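PDB 2R79: periplasmic binding protein from Pseudomonas aeruginosa, which binds heme in the periplasm and probably delivers it to an inner-membrane ABC transporter for uptake into the cell. Local coordinates for residues E14-L19 with S23-V28; P92-L97 with G242-R247; L233-T238 with A253-A258. One frame throughout, in Å; residues are numbered along the deposited sequence.

In the fold
Contact 1 lies in the beta-alpha-beta unit at the start of the chain, where helix 10-18 packs on strand 25-28 of the four-stranded parallel sheet. Contact 2 follows in series, the two centres about 16 Å apart: helix 94-108 meets the loop 242-247. Contact 3, about 17 Å from contact 2 and about 25 Å from contact 1, centre to centre, sets strand 232-235 of the mixed sheet against helix 248-259, and its segments alternate along the chain with those of contact 2. Arg247 ties all three together, pairing through NE with Glu14 OE1 and through NH1 with Asp236 OD2. Helix 10-18 is thus tied to the turn after strand 232-235, the turn that contributes Pro237 to the heme pocket.

Contact 1. Residues E14-L19 with S23-V28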
ATOM      1  N   GLU A  14      26.042  -2.329   9.823  1.00 22.83           N
ATOM      2  CA  GLU A  14      25.874  -1.494   8.642  1.00 23.71           C
ATOM      3  C   GLU A  14      27.214  -1.311   7.948  1.00 22.16           C
ATOM      4  O   GLU A  14      27.288  -1.328   6.723  1.00 20.25           O
ATOM      5  CB  GLU A  14      25.323  -0.117   9.008  1.00 25.08           C
ATOM      6  CG  GLU A  14      23.935  -0.114   9.586  1.00 27.88           C
ATOM      7  CD  GLU A  14      23.358   1.287   9.665  1.00 31.34           C
ATOM      8  OE1 GLU A  14      23.138   1.896   8.597  1.00 31.62           O
ATOM      9  OE2 GLU A  14      23.134   1.780  10.792  1.00 31.53           O
ATOM     10  N   TRP A  15      28.267  -1.122   8.738  1.00 21.83           N
ATOM     11  CA  TRP A  15      29.599  -0.926   8.176  1.00 23.45           C
ATOM     12  C   TRP A  15      30.093  -2.159   7.441  1.00 22.91           C
ATOM     13  O   TRP A  15      30.637  -2.042   6.350  1.00 23.75           O
ATOM     14  CB  TRP A  15      30.595  -0.517   9.265  1.00 21.56           C
ATOM     15  CG  TRP A  15      30.563   0.948   9.533  1.00 23.49           C
ATOM     16  CD1 TRP A  15      30.353   1.558  10.737  1.00 23.07           C
ATOM     17  CD2 TRP A  15      30.719   1.999   8.572  1.00 23.02           C
ATOM     18  NE1 TRP A  15      30.365   2.924  10.583  1.00 22.66           N
ATOM     19  CE2 TRP A  15      30.588   3.223   9.266  1.00 23.46           C
ATOM     20  CE3 TRP A  15      30.955   2.026   7.189  1.00 22.14           C
ATOM     21  CZ2 TRP A  15      30.689   4.464   8.627  1.00 23.28           C
ATOM     22  CZ3 TRP A  15      31.056   3.259   6.551  1.00 22.36           C
ATOM     23  CH2 TRP A  15      30.922   4.462   7.273  1.00 23.16           C
ATOM     24  N   VAL A  16      29.899  -3.335   8.030  1.00 22.46           N
ATOM     25  CA  VAL A  16      30.315  -4.576   7.388  1.00 23.76           C
ATOM     26  C   VAL A  16      29.646  -4.655   6.018  1.00 24.54           C
ATOM     27  O   VAL A  16      30.299  -4.931   5.009  1.00 26.63           O
ATOM     28  CB  VAL A  16      29.911  -5.813   8.225  1.00 23.52           C
ATOM     29  CG1 VAL A  16      30.120  -7.083   7.415  1.00 23.20           C
ATOM     30  CG2 VAL A  16      30.742  -5.874   9.501  1.00 22.38           C
ATOM     31  N   VAL A  17      28.344  -4.403   5.982  1.00 23.67           N
ATOM     32  CA  VAL A  17      27.617  -4.434   4.723  1.00 23.15           C
ATOM     33  C   VAL A  17      28.157  -3.365   3.772  1.00 25.20           C
ATOM     34  O   VAL A  17      28.421  -3.634   2.599  1.00 26.26           O
ATOM     35  CB  VAL A  17      26.108  -4.193   4.939  1.00 21.96           C
ATOM     36  CG1 VAL A  17      25.422  -3.964   3.605  1.00 20.14           C
ATOM     37  CG2 VAL A  17      25.482  -5.394   5.636  1.00 20.44           C
ATOM     38  N   ALA A  18      28.319  -2.150   4.288  1.00 23.93           N
ATOM     39  CA  ALA A  18      28.817  -1.031   3.496  1.00 22.54           C
ATOM     40  C   ALA A  18      30.156  -1.335   2.836  1.00 22.32           C
ATOM     41  O   ALA A  18      30.404  -0.911   1.712  1.00 23.06           O
ATOM     42  CB  ALA A  18      28.942   0.212   4.372  1.00 21.31           C
ATOM     43  N   LEU A  19      31.017  -2.063   3.539  1.00 22.85           N
ATOM     44  CA  LEU A  19      32.337  -2.414   3.016  1.00 23.61           C
ATOM     45  C   LEU A  19      32.294  -3.650   2.112  1.00 25.30           C
ATOM     46  O   LEU A  19      33.332  -4.114   1.634  1.00 25.53           O
ATOM     47  CB  LEU A  19      33.313  -2.663   4.172  1.00 22.65           C
ATOM     48  CG  LEU A  19      33.541  -1.492   5.131  1.00 23.03           C
ATOM     49  CD1 LEU A  19      34.453  -1.923   6.276  1.00 22.50           C
ATOM     50  CD2 LEU A  19      34.135  -0.325   4.369  1.00 22.45           C
ATOM     51  N   SER A  23      27.708 -10.915   2.610  1.00 30.80           N
ATOM     52  CA  SER A  23      27.622 -12.362   2.454  1.00 31.00           C
ATOM     53  C   SER A  23      28.408 -13.104   3.524  1.00 30.34           C
ATOM     54  O   SER A  23      28.302 -14.320   3.644  1.00 31.62           O
ATOM     55  CB  SER A  23      28.104 -12.790   1.061  1.00 31.30           C
ATOM     56  OG  SER A  23      29.496 -12.574   0.909  1.00 34.27           O
ATOM     57  N   LYS A  24      29.195 -12.385   4.309  1.00 29.80           N
ATOM     58  CA  LYS A  24      29.957 -13.037   5.359  1.00 29.77           C
ATOM     59  C   LYS A  24      29.241 -12.999   6.703  1.00 30.00           C
ATOM     60  O   LYS A  24      29.661 -13.661   7.646  1.00 29.10           O
ATOM     61  CB  LYS A  24      31.348 -12.415   5.472  1.00 32.09           C
ATOM     62  CG  LYS A  24      32.219 -12.735   4.273  1.00 34.37           C
ATOM     63  CD  LYS A  24      33.622 -12.192   4.420  1.00 38.05           C
ATOM     64  CE  LYS A  24      34.485 -12.639   3.250  1.00 38.49           C
ATOM     65  NZ  LYS A  24      35.801 -11.948   3.249  1.00 42.50           N
ATOM     66  N   LEU A  25      28.157 -12.229   6.781  1.00 29.77           N
ATOM     67  CA  LEU A  25      27.370 -12.123   8.007  1.00 29.39           C
ATOM     68  C   LEU A  25      26.405 -13.301   8.116  1.00 29.61           C
ATOM     69  O   LEU A  25      25.540 -13.467   7.264  1.00 30.03           O
ATOM     70  CB  LEU A  25      26.562 -10.817   8.017  1.00 28.27           C
ATOM     71  CG  LEU A  25      27.289  -9.509   8.345  1.00 28.76           C
ATOM     72  CD1 LEU A  25      26.343  -8.322   8.162  1.00 25.43           C
ATOM     73  CD2 LEU A  25      27.806  -9.567   9.775  1.00 27.09           C
ATOM     74  N   VAL A  26      26.547 -14.118   9.156  1.00 29.65           N
ATOM     75  CA  VAL A  26      25.651 -15.256   9.330  1.00 30.79           C
ATOM     76  C   VAL A  26      24.648 -15.034  10.458  1.00 31.71           C
ATOM     77  O   VAL A  26      23.711 -15.814  10.627  1.00 34.29           O
ATOM     78  CB  VAL A  26      26.429 -16.583   9.598  1.00 30.78           C
ATOM     79  CG1 VAL A  26      27.311 -16.916   8.403  1.00 27.39           C
ATOM     80  CG2 VAL A  26      27.253 -16.472  10.869  1.00 30.17           C
ATOM     81  N   GLY A  27      24.841 -13.967  11.224  1.00 30.71           N
ATOM     82  CA  GLY A  27      23.933 -13.670  12.316  1.00 28.96           C
ATOM     83  C   GLY A  27      24.159 -12.286  12.893  1.00 28.48           C
ATOM     84  O   GLY A  27      25.279 -11.772  12.869  1.00 27.97           O
ATOM     85  N   VAL A  28      23.097 -11.677  13.410  1.00 27.03           N
ATOM     86  CA  VAL A  28      23.193 -10.347  13.996  1.00 27.76           C
ATOM     87  C   VAL A  28      22.270 -10.183  15.205  1.00 28.57           C
ATOM     88  O   VAL A  28      21.336 -10.965  15.404  1.00 28.31           O
ATOM     89  CB  VAL A  28      22.844  -9.259  12.966  1.00 26.90           C
ATOM     90  CG1 VAL A  28      23.750  -9.385  11.757  1.00 26.84           C
ATOM     91  CG2 VAL A  28      21.389  -9.378  12.559  1.00 26.19           C
TER
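Val16 holds CG1 opposite its backbone N (chi1 169°), and Leu25, with chi1 at -77° and CG opposite its own carbonyl carbon, brings its branch point against that methyl. The two residues belong to a beta-alpha-beta crossover: strand 5-7, helix 10-18 and strand 25-28, with the two strands side by side and parallel in the sheet of the first lobe. Leu25 lies at the start of the last strand and points back at the helix; a connection of only a few residues separates the two.

Val16 CG1 sits 3.8 Å from Leu25 CG and rests in the fork of the leucine, 4.0 Å from Leu25 CD1 and 4.1 Å from Leu25 CD2. The same methyl therefore meets the branched end of the leucine, CG and both its methyls, the two side chains running at a slant to each other. Val17 repeats the chi1 of Val16, but one step further round the helix it presents its other branch, and its side chain crosses that of Leu25 at roughly a right angle. No hydrogen bond joins the two segments; the grip is purely apolar, and Val16 and Leu25 are buried.

Trp5 and Ser7 of the neighbouring strand also pack against Leu25, placing it between sheet and helix. Trp15 and Leu19 are instead covered by helices 94-108 and 111-135. A second subunit reaches this end of the unit, where its Arg281 donates to Leu25 O and its Ser262 hydrogen-bonds to Leu19 O.

The extended chi2 of Leu25 (174°) carries one methyl outward to finish the contact, with Leu25 CD1 4.0 Å from Val17 CG2.

Contact 2. Residues P92-L97 with G242-R247. With SO4 (sulfate ion), chain C.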
ATOM      1  N   PRO A  92      31.608   8.099  20.529  1.00 37.87           N
ATOM      2  CA  PRO A  92      31.069   9.118  19.622  1.00 37.39           C
ATOM      3  C   PRO A  92      32.090  10.084  19.032  1.00 37.89           C
ATOM      4  O   PRO A  92      32.005  11.287  19.282  1.00 37.66           O
ATOM      5  CB  PRO A  92      30.062   9.871  20.496  1.00 38.55           C
ATOM      6  CG  PRO A  92      29.797   8.945  21.655  1.00 39.89           C
ATOM      7  CD  PRO A  92      31.141   8.341  21.903  1.00 37.90           C
ATOM      8  N   ASP A  93      33.050   9.579  18.264  1.00 38.05           N
ATOM      9  CA  ASP A  93      34.039  10.456  17.633  1.00 39.21           C
ATOM     10  C   ASP A  93      34.700   9.820  16.411  1.00 37.08           C
ATOM     11  O   ASP A  93      34.798   8.601  16.311  1.00 35.29           O
ATOM     12  CB  ASP A  93      35.113  10.888  18.635  1.00 43.70           C
ATOM     13  CG  ASP A  93      35.968   9.739  19.107  1.00 46.04           C
ATOM     14  OD1 ASP A  93      35.491   8.936  19.934  1.00 50.05           O
ATOM     15  OD2 ASP A  93      37.119   9.637  18.640  1.00 49.18           O
ATOM     16  N   LEU A  94      35.150  10.666  15.490  1.00 35.72           N
ATOM     17  CA  LEU A  94      35.780  10.214  14.258  1.00 36.78           C
ATOM     18  C   LEU A  94      37.019   9.366  14.474  1.00 38.73           C
ATOM     19  O   LEU A  94      37.314   8.483  13.669  1.00 39.04           O
ATOM     20  CB  LEU A  94      36.121  11.410  13.376  1.00 34.14           C
ATOM     21  CG  LEU A  94      34.904  12.244  12.984  1.00 32.97           C
ATOM     22  CD1 LEU A  94      35.337  13.372  12.067  1.00 31.55           C
ATOM     23  CD2 LEU A  94      33.875  11.357  12.296  1.00 31.99           C
ATOM     24  N   GLU A  95      37.747   9.624  15.554  1.00 40.28           N
ATOM     25  CA  GLU A  95      38.942   8.842  15.826  1.00 42.42           C
ATOM     26  C   GLU A  95      38.546   7.385  16.011  1.00 41.39           C
ATOM     27  O   GLU A  95      39.217   6.485  15.513  1.00 42.52           O
ATOM     28  CB  GLU A  95      39.657   9.345  17.079  1.00 44.82           C
ATOM     29  CG  GLU A  95      40.786   8.428  17.527  1.00 51.90           C
ATOM     30  CD  GLU A  95      41.549   8.964  18.725  1.00 55.88           C
ATOM     31  OE1 GLU A  95      40.905   9.295  19.747  1.00 58.14           O
ATOM     32  OE2 GLU A  95      42.796   9.046  18.645  1.00 56.90           O
ATOM     33  N   ALA A  96      37.451   7.159  16.730  1.00 39.92           N
ATOM     34  CA  ALA A  96      36.964   5.807  16.972  1.00 37.35           C
ATOM     35  C   ALA A  96      36.466   5.192  15.670  1.00 37.37           C
ATOM     36  O   ALA A  96      36.771   4.039  15.356  1.00 36.73           O
ATOM     37  CB  ALA A  96      35.846   5.832  17.992  1.00 36.82           C
ATOM     38  N   LEU A  97      35.697   5.965  14.908  1.00 35.98           N
ATOM     39  CA  LEU A  97      35.174   5.468  13.645  1.00 35.15           C
ATOM     40  C   LEU A  97      36.324   5.029  12.753  1.00 36.28           C
ATOM     41  O   LEU A  97      36.357   3.891  12.288  1.00 37.08           O
ATOM     42  CB  LEU A  97      34.356   6.546  12.938  1.00 32.19           C
ATOM     43  CG  LEU A  97      33.845   6.170  11.545  1.00 30.66           C
ATOM     44  CD1 LEU A  97      33.150   4.813  11.573  1.00 27.36           C
ATOM     45  CD2 LEU A  97      32.902   7.247  11.067  1.00 28.32           C
ATOM     46  N   GLY A 242      25.842   1.029  18.636  1.00 29.05           N
ATOM     47  CA  GLY A 242      27.065   0.526  18.031  1.00 28.75           C
ATOM     48  C   GLY A 242      28.033   1.523  17.407  1.00 29.69           C
ATOM     49  O   GLY A 242      28.686   1.206  16.408  1.00 31.73           O
ATOM     50  N   GLY A 243      28.143   2.719  17.979  1.00 27.92           N
ATOM     51  CA  GLY A 243      29.060   3.703  17.429  1.00 25.83           C
ATOM     52  C   GLY A 243      28.520   4.441  16.219  1.00 24.88           C
ATOM     53  O   GLY A 243      27.385   4.230  15.803  1.00 25.79           O
ATOM     54  N   LEU A 244      29.343   5.314  15.658  1.00 24.07           N
ATOM     55  CA  LEU A 244      28.971   6.115  14.497  1.00 23.30           C
ATOM     56  C   LEU A 244      28.723   5.261  13.266  1.00 23.46           C
ATOM     57  O   LEU A 244      29.630   4.576  12.798  1.00 23.90           O
ATOM     58  CB  LEU A 244      30.077   7.130  14.206  1.00 23.64           C
ATOM     59  CG  LEU A 244      30.034   8.458  14.964  1.00 24.88           C
ATOM     60  CD1 LEU A 244      29.252   8.325  16.264  1.00 23.16           C
ATOM     61  CD2 LEU A 244      31.452   8.930  15.200  1.00 22.59           C
ATOM     62  N   GLY A 245      27.503   5.326  12.736  1.00 21.59           N
ATOM     63  CA  GLY A 245      27.148   4.530  11.574  1.00 20.74           C
ATOM     64  C   GLY A 245      27.097   5.280  10.253  1.00 21.39           C
ATOM     65  O   GLY A 245      27.042   6.511  10.237  1.00 22.69           O
ATOM     66  N   PRO A 246      27.080   4.552   9.123  1.00 20.16           N
ATOM     67  CA  PRO A 246      27.040   5.106   7.764  1.00 20.19           C
ATOM     68  C   PRO A 246      25.812   5.934   7.391  1.00 20.26           C
ATOM     69  O   PRO A 246      25.848   6.692   6.427  1.00 19.79           O
ATOM     70  CB  PRO A 246      27.201   3.867   6.882  1.00 18.81           C
ATOM     71  CG  PRO A 246      26.542   2.801   7.694  1.00 21.79           C
ATOM     72  CD  PRO A 246      27.035   3.078   9.090  1.00 19.29           C
ATOM     73  N   ARG A 247      24.730   5.804   8.150  1.00 21.29           N
ATOM     74  CA  ARG A 247      23.521   6.563   7.844  1.00 19.59           C
ATOM     75  C   ARG A 247      23.438   7.905   8.558  1.00 20.05           C
ATOM     76  O   ARG A 247      22.552   8.701   8.266  1.00 21.03           O
ATOM     77  CB  ARG A 247      22.271   5.741   8.174  1.00 19.37           C
ATOM     78  CG  ARG A 247      22.020   4.549   7.252  1.00 18.01           C
ATOM     79  CD  ARG A 247      20.761   3.804   7.686  1.00 19.18           C
ATOM     80  NE  ARG A 247      20.885   3.303   9.056  1.00 20.52           N
ATOM     81  CZ  ARG A 247      19.900   3.302   9.948  1.00 19.71           C
ATOM     82  NH1 ARG A 247      18.704   3.771   9.623  1.00 18.46           N
ATOM     83  NH2 ARG A 247      20.121   2.850  11.176  1.00 18.55           N
TER
HETATM   84  S   SO4 C 910      34.588  14.291  16.905  1.00 64.31           S
HETATM   85  O1  SO4 C 910      36.051  13.961  16.904  1.00 64.66           O
HETATM   86  O2  SO4 C 910      34.029  14.352  18.301  1.00 65.47           O
HETATM   87  O3  SO4 C 910      34.454  15.613  16.218  1.00 66.72           O
HETATM   88  O4  SO4 C 910      33.801  13.299  16.109  1.00 62.63           O
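The flat peptide between Pro92 and Asp93 has the side chain of Leu244 on one face: Leu244 CD2 stands over it, 3.5 Å from Asp93 N, while Leu244 CD1 lies 3.9 Å from Pro92 CA. A second flat group, the Asp93 carboxylate, is used from above as well. Ala96 N, bonded to Asp93 OD2 at 3.1 Å, comes in 59° out of the carboxylate plane, with an N-H...O angle of 142°. This is an N-cap at the start of helix 94-108, and the chi1 of Asp93, 66°, folds its carboxylate back over the first turn to make it.

Deeper in, Leu97 closes on the base of Leu244. Leu97 CD2 lies 4.2 Å from Leu244 CB, and Leu97 CD1 is 3.7 Å from Leu244 O, the carbonyl that also accepts from Trp15 NE1. Trp166 and Tyr121 add further cover to Leu244.

A sulfate, probably from the crystallisation liquor, occupies the helix start. Leu94 N donates to sulfate O4 at 3.0 Å, and Arg170 and Trp166 hold the same ion.

The chemistry is thus divided: Leu244 joins loop to helix by apolar contact, while the backbone N-H at the helix start holds the sulfate. The helix end and Arg170 would both favour the ion there. The helix N-terminus and the capping bond would probably also favour the charged form of the Asp93 carboxylate, while the sulfate nearby would work against this.

Contact 3. Residues L233-T238 with A253-A258; sequences LVLDPT and AALSAA
Leu233 makes the close part of this contact, and it does so with one methyl: Leu233 CD1 lies 3.9 Å from Ala258 CB and 4.2 Å from Leu255 CD2. The chi1 of -45° leaves CG opposite the carbonyl carbon, and the extended chi2 sends CD1 on toward the helix, where it lodges between Ala258 and Leu255. Ala258 points its CB at the strand, though the residue as a whole is partly exposed.

Looser is the other end, where Leu235 CD1 comes no nearer to Leu255 CD1 than 4.4 Å. Leu255 thus spans two strand residues, one methyl to each. Leu275, on the antiparallel neighbour 275-276, packs on all three leucines and so completes the apolar layer. On the buried side of the helix, Ser256 is hydrogen-bonded to Gln128 of helix 111-135.

Beyond Leu235 the strand ends, the chain runs away from the helix and the chemistry becomes polar. Asp236 OD1 takes two bonds from Thr238, both from the same face of the carboxylate: Thr238 N donates to it at 3.1 Å, closing an Asx turn, and Thr238 OG1 donates at 2.8 Å. The amide arrives 56° out of the carboxylate plane. Arg247 NH2 also bonds Thr238 OG1, so the hydroxyl that donates to Asp236 is held from a second direction. Pro237 and Thr238 touch the heme.

Strand 233-235 and helix 253-258 run almost antiparallel, at 170°, with their axes 10.9 Å apart: a helix layered on a sheet, as in the alpha/beta lobes of periplasmic binding proteins; strand 233-235 here runs into a turn that carries Pro237 of the heme pocket.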
ATOM      1  N   LEU A 233      10.627  15.865  17.279  1.00 20.24           N
ATOM      2  CA  LEU A 233      11.144  15.072  16.174  1.00 18.73           C
ATOM      3  C   LEU A 233      11.467  13.643  16.579  1.00 20.39           C
ATOM      4  O   LEU A 233      12.137  13.403  17.578  1.00 23.44           O
ATOM      5  CB  LEU A 233      12.385  15.756  15.611  1.00 16.24           C
ATOM      6  CG  LEU A 233      12.215  17.271  15.415  1.00 19.00           C
ATOM      7  CD1 LEU A 233      13.548  17.911  15.073  1.00 15.79           C
ATOM      8  CD2 LEU A 233      11.189  17.545  14.328  1.00 18.64           C
ATOM      9  N   VAL A 234      10.989  12.688  15.795  1.00 22.27           N
ATOM     10  CA  VAL A 234      11.228  11.286  16.099  1.00 20.65           C
ATOM     11  C   VAL A 234      12.371  10.759  15.262  1.00 20.92           C
ATOM     12  O   VAL A 234      12.327  10.792  14.034  1.00 22.06           O
ATOM     13  CB  VAL A 234       9.960  10.454  15.864  1.00 19.53           C
ATOM     14  CG1 VAL A 234      10.204   8.999  16.246  1.00 17.47           C
ATOM     15  CG2 VAL A 234       8.825  11.034  16.703  1.00 15.64           C
ATOM     16  N   LEU A 235      13.404  10.284  15.945  1.00 20.20           N
ATOM     17  CA  LEU A 235      14.591   9.771  15.285  1.00 21.11           C
ATOM     18  C   LEU A 235      14.694   8.256  15.381  1.00 21.75           C
ATOM     19  O   LEU A 235      14.316   7.655  16.391  1.00 21.08           O
ATOM     20  CB  LEU A 235      15.847  10.386  15.915  1.00 20.30           C
ATOM     21  CG  LEU A 235      17.163  10.123  15.182  1.00 19.81           C
ATOM     22  CD1 LEU A 235      17.201  10.968  13.919  1.00 17.38           C
ATOM     23  CD2 LEU A 235      18.339  10.464  16.071  1.00 18.79           C
ATOM     24  N   ASP A 236      15.220   7.652  14.321  1.00 21.86           N
ATOM     25  CA  ASP A 236      15.426   6.212  14.264  1.00 22.30           C
ATOM     26  C   ASP A 236      16.436   5.865  15.357  1.00 21.57           C
ATOM     27  O   ASP A 236      17.597   6.250  15.281  1.00 22.02           O
ATOM     28  CB  ASP A 236      15.984   5.832  12.893  1.00 22.67           C
ATOM     29  CG  ASP A 236      16.219   4.345  12.744  1.00 23.55           C
ATOM     30  OD1 ASP A 236      16.008   3.595  13.727  1.00 23.14           O
ATOM     31  OD2 ASP A 236      16.622   3.930  11.634  1.00 27.17           O
ATOM     32  N   PRO A 237      16.005   5.128  16.385  1.00 21.89           N
ATOM     33  CA  PRO A 237      16.908   4.754  17.484  1.00 23.53           C
ATOM     34  C   PRO A 237      18.167   3.971  17.100  1.00 23.91           C
ATOM     35  O   PRO A 237      19.196   4.101  17.771  1.00 23.28           O
ATOM     36  CB  PRO A 237      15.999   3.968  18.432  1.00 21.51           C
ATOM     37  CG  PRO A 237      14.999   3.349  17.497  1.00 24.20           C
ATOM     38  CD  PRO A 237      14.686   4.492  16.545  1.00 22.14           C
ATOM     39  N   THR A 238      18.093   3.168  16.034  1.00 22.23           N
ATOM     40  CA  THR A 238      19.249   2.375  15.607  1.00 22.32           C
ATOM     41  C   THR A 238      20.413   3.270  15.171  1.00 23.05           C
ATOM     42  O   THR A 238      21.563   2.828  15.107  1.00 21.87           O
ATOM     43  CB  THR A 238      18.884   1.387  14.462  1.00 23.30           C
ATOM     44  OG1 THR A 238      18.328   2.103  13.351  1.00 27.12           O
ATOM     45  CG2 THR A 238      17.866   0.374  14.946  1.00 22.63           C
ATOM     46  N   ALA A 253      21.455  15.570   7.813  1.00 17.06           N
ATOM     47  CA  ALA A 253      20.851  16.451   6.814  1.00 17.63           C
ATOM     48  C   ALA A 253      19.400  16.733   7.145  1.00 17.90           C
ATOM     49  O   ALA A 253      18.928  17.854   6.997  1.00 19.07           O
ATOM     50  CB  ALA A 253      20.954  15.832   5.419  1.00 19.00           C
ATOM     51  N   ALA A 254      18.692  15.706   7.591  1.00 18.64           N
ATOM     52  CA  ALA A 254      17.292  15.853   7.946  1.00 19.85           C
ATOM     53  C   ALA A 254      17.156  16.702   9.210  1.00 21.07           C
ATOM     54  O   ALA A 254      16.356  17.636   9.248  1.00 23.81           O
ATOM     55  CB  ALA A 254      16.663  14.480   8.152  1.00 19.68           C
ATOM     56  N   LEU A 255      17.939  16.387  10.240  1.00 19.36           N
ATOM     57  CA  LEU A 255      17.881  17.151  11.486  1.00 20.88           C
ATOM     58  C   LEU A 255      18.240  18.622  11.308  1.00 20.81           C
ATOM     59  O   LEU A 255      17.527  19.502  11.792  1.00 21.35           O
ATOM     60  CB  LEU A 255      18.810  16.544  12.543  1.00 19.59           C
ATOM     61  CG  LEU A 255      18.262  15.361  13.335  1.00 23.59           C
ATOM     62  CD1 LEU A 255      19.364  14.767  14.176  1.00 23.86           C
ATOM     63  CD2 LEU A 255      17.102  15.815  14.210  1.00 21.36           C
ATOM     64  N   SER A 256      19.346  18.894  10.618  1.00 21.08           N
ATOM     65  CA  SER A 256      19.775  20.274  10.426  1.00 21.58           C
ATOM     66  C   SER A 256      18.744  21.062   9.634  1.00 21.65           C
ATOM     67  O   SER A 256      18.591  22.266   9.842  1.00 23.70           O
ATOM     68  CB  SER A 256      21.166  20.337   9.756  1.00 21.45           C
ATOM     69  OG  SER A 256      21.173  19.794   8.447  1.00 24.79           O
ATOM     70  N   ALA A 257      18.015  20.387   8.745  1.00 20.99           N
ATOM     71  CA  ALA A 257      16.973  21.055   7.963  1.00 20.59           C
ATOM     72  C   ALA A 257      15.830  21.449   8.906  1.00 21.17           C
ATOM     73  O   ALA A 257      15.229  22.519   8.764  1.00 23.19           O
ATOM     74  CB  ALA A 257      16.458  20.136   6.858  1.00 18.64           C
ATOM     75  N   ALA A 258      15.537  20.584   9.875  1.00 19.60           N
ATOM     76  CA  ALA A 258      14.484  20.857  10.858  1.00 18.98           C
ATOM     77  C   ALA A 258      14.942  21.937  11.850  1.00 20.55           C
ATOM     78  O   ALA A 258      14.126  22.712  12.347  1.00 18.95           O
ATOM     79  CB  ALA A 258      14.129  19.586  11.612  1.00 16.46           C
TER